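Local coordinates for protein MS5a (Brassica napus, PDB 6L77) that is a meiosis-related protein built from cystatin-like folds that appears to enhance papain rather than inhibit it, its cellular role remaining unsettled, at residues V166-E171 with R184-Y189. Sequence-based numbering, arbitrary orientation.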
loop_
_atom_site.group_PDB
_atom_site.type_symbol
_atom_site.label_atom_id
_atom_site.label_comp_id
_atom_site.label_asym_id
_atom_site.label_seq_id
_atom_site.Cartn_x
_atom_site.Cartn_y
_atom_site.Cartn_z
ATOM N N VAL A 166 -6.515 6.945 11.378
ATOM C CA VAL A 166 -6.632 5.813 10.461
ATOM C C VAL A 166 -7.866 5.019 10.861
ATOM O O VAL A 166 -8.060 4.729 12.043
ATOM C CB VAL A 166 -5.386 4.902 10.477
ATOM C CG1 VAL A 166 -5.589 3.694 9.565
ATOM C CG2 VAL A 166 -4.144 5.662 10.050
ATOM N N VAL A 167 -8.702 4.680 9.885
ATOM C CA VAL A 167 -9.841 3.796 10.098
ATOM C C VAL A 167 -9.746 2.690 9.058
ATOM O O VAL A 167 -9.480 2.967 7.888
ATOM C CB VAL A 167 -11.180 4.552 9.977
ATOM C CG1 VAL A 167 -12.363 3.584 9.946
ATOM C CG2 VAL A 167 -11.324 5.558 11.122
ATOM N N VAL A 168 -9.941 1.441 9.478
ATOM C CA VAL A 168 -9.935 0.305 8.561
ATOM C C VAL A 168 -11.295 -0.374 8.617
ATOM O O VAL A 168 -11.848 -0.576 9.704
ATOM C CB VAL A 168 -8.821 -0.706 8.899
ATOM C CG1 VAL A 168 -8.881 -1.884 7.933
ATOM C CG2 VAL A 168 -7.445 -0.034 8.830
ATOM N N GLU A 169 -11.829 -0.734 7.451
ATOM C CA GLU A 169 -13.091 -1.450 7.360
ATOM C C GLU A 169 -12.846 -2.819 6.744
ATOM O O GLU A 169 -12.145 -2.941 5.727
ATOM C CB GLU A 169 -14.142 -0.670 6.555
ATOM C CG GLU A 169 -15.465 -1.435 6.427
ATOM C CD GLU A 169 -16.650 -0.584 5.972
ATOM O OE1 GLU A 169 -16.452 0.599 5.627
ATOM O OE2 GLU A 169 -17.787 -1.109 5.971
ATOM N N THR A 170 -13.415 -3.846 7.369
ATOM C CA THR A 170 -13.340 -5.218 6.893
ATOM C C THR A 170 -14.731 -5.704 6.524
ATOM O O THR A 170 -15.745 -5.103 6.882
ATOM C CB THR A 170 -12.752 -6.163 7.951
ATOM O OG1 THR A 170 -13.610 -6.161 9.095
ATOM C CG2 THR A 170 -11.347 -5.720 8.360
ATOM N N GLU A 171 -14.750 -6.841 5.829
ATOM C CA GLU A 171 -15.978 -7.508 5.423
ATOM C C GLU A 171 -16.510 -8.447 6.494
ATOM O O GLU A 171 -17.685 -8.818 6.451
ATOM C CB GLU A 171 -15.718 -8.281 4.118
ATOM C CG GLU A 171 -14.742 -7.532 3.189
ATOM C CD GLU A 171 -14.395 -8.276 1.898
ATOM O OE1 GLU A 171 -14.484 -9.523 1.860
ATOM O OE2 GLU A 171 -14.021 -7.598 0.917
ATOM N N ARG A 184 -5.574 -9.768 4.322
ATOM C CA ARG A 184 -6.974 -9.957 3.997
ATOM C C ARG A 184 -7.539 -8.686 3.369
ATOM O O ARG A 184 -6.898 -7.631 3.377
ATOM C CB ARG A 184 -7.777 -10.327 5.259
ATOM C CG ARG A 184 -7.611 -9.332 6.408
ATOM C CD ARG A 184 -8.914 -9.154 7.223
ATOM N NE ARG A 184 -9.997 -8.659 6.376
ATOM C CZ ARG A 184 -11.190 -9.237 6.244
ATOM N NH1 ARG A 184 -12.089 -8.702 5.420
ATOM N NH2 ARG A 184 -11.485 -10.335 6.940
ATOM N N ASN A 185 -8.771 -8.783 2.855
ATOM C CA ASN A 185 -9.427 -7.621 2.249
ATOM C C ASN A 185 -9.644 -6.529 3.293
ATOM O O ASN A 185 -10.189 -6.790 4.364
ATOM C CB ASN A 185 -10.761 -8.025 1.634
ATOM C CG ASN A 185 -10.594 -8.904 0.412
ATOM O OD1 ASN A 185 -9.471 -9.159 -0.024
ATOM N ND2 ASN A 185 -11.705 -9.376 -0.139
ATOM N N VAL A 186 -9.200 -5.307 2.992
ATOM C CA VAL A 186 -9.414 -4.170 3.883
ATOM C C VAL A 186 -9.705 -2.926 3.058
ATOM O O VAL A 186 -9.289 -2.807 1.901
ATOM C CB VAL A 186 -8.211 -3.890 4.821
ATOM C CG1 VAL A 186 -8.025 -5.003 5.872
ATOM C CG2 VAL A 186 -6.934 -3.691 4.014
ATOM N N LEU A 187 -10.421 -1.991 3.677
ATOM C CA LEU A 187 -10.628 -0.649 3.150
ATOM C C LEU A 187 -10.019 0.315 4.162
ATOM O O LEU A 187 -10.422 0.323 5.330
ATOM C CB LEU A 187 -12.124 -0.390 2.939
ATOM C CG LEU A 187 -12.619 0.860 2.227
ATOM C CD1 LEU A 187 -12.106 0.901 0.816
ATOM C CD2 LEU A 187 -14.138 0.883 2.220
ATOM N N VAL A 188 -9.027 1.101 3.733
ATOM C CA VAL A 188 -8.217 1.905 4.647
ATOM C C VAL A 188 -8.470 3.383 4.383
ATOM O O VAL A 188 -8.358 3.841 3.241
ATOM C CB VAL A 188 -6.719 1.583 4.503
ATOM C CG1 VAL A 188 -5.949 2.241 5.632
ATOM C CG2 VAL A 188 -6.491 0.076 4.495
ATOM N N TYR A 189 -8.783 4.130 5.441
ATOM C CA TYR A 189 -8.944 5.581 5.386
ATOM C C TYR A 189 -7.811 6.202 6.188
ATOM O O TYR A 189 -7.663 5.905 7.378
ATOM C CB TYR A 189 -10.286 6.019 5.977
ATOM C CG TYR A 189 -11.505 5.357 5.371
ATOM C CD1 TYR A 189 -11.958 4.127 5.840
ATOM C CD2 TYR A 189 -12.224 5.978 4.352
ATOM C CE1 TYR A 189 -13.092 3.532 5.306
ATOM C CE2 TYR A 189 -13.351 5.385 3.807
ATOM C CZ TYR A 189 -13.781 4.166 4.293
ATOM O OH TYR A 189 -14.906 3.585 3.760
#
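V167 and Y189 face each other as a hydrogen-bonded antiparallel pair, Y189 N giving a nearly straight bond to V167 O (2.8 Å) and V167 N returning one to Y189 O. Two residues on, past the non-hydrogen-bonded pair V168 and V188, E169 and L187 repeat the pattern, E169 N reaching L187 O at 2.8 Å. On the opposite face, V168 sets CG1 against CB of V186 (3.8 Å) and brings CG2 to 4.2 Å from V188 CG1. Y189 turns its ring edge to V167 O, with CD1 3.4 Å away. Strands 161-170 and 186-195 are neighbours in the long antiparallel sheet of this cystatin-like protein, connected through helix 176-181; V179 of that helix packs on V168 and T170. Just before strand 186-195, N185 ND2 donates to E171 OE2 (3.1 Å) from above the carboxylate plane, while N185 OD1 accepts from V212 N. R184, its NE turned back by a chi3 of -60°, grips N185 O side-on through NE (2.8 Å) and NH1, presenting one guanidinium face to T170 CB. An alanine at R184 would probably leave N185 O without either donor and T170 CB without its guanidinium neighbour. Farther out, R123 forms a salt bridge with E169 OE2.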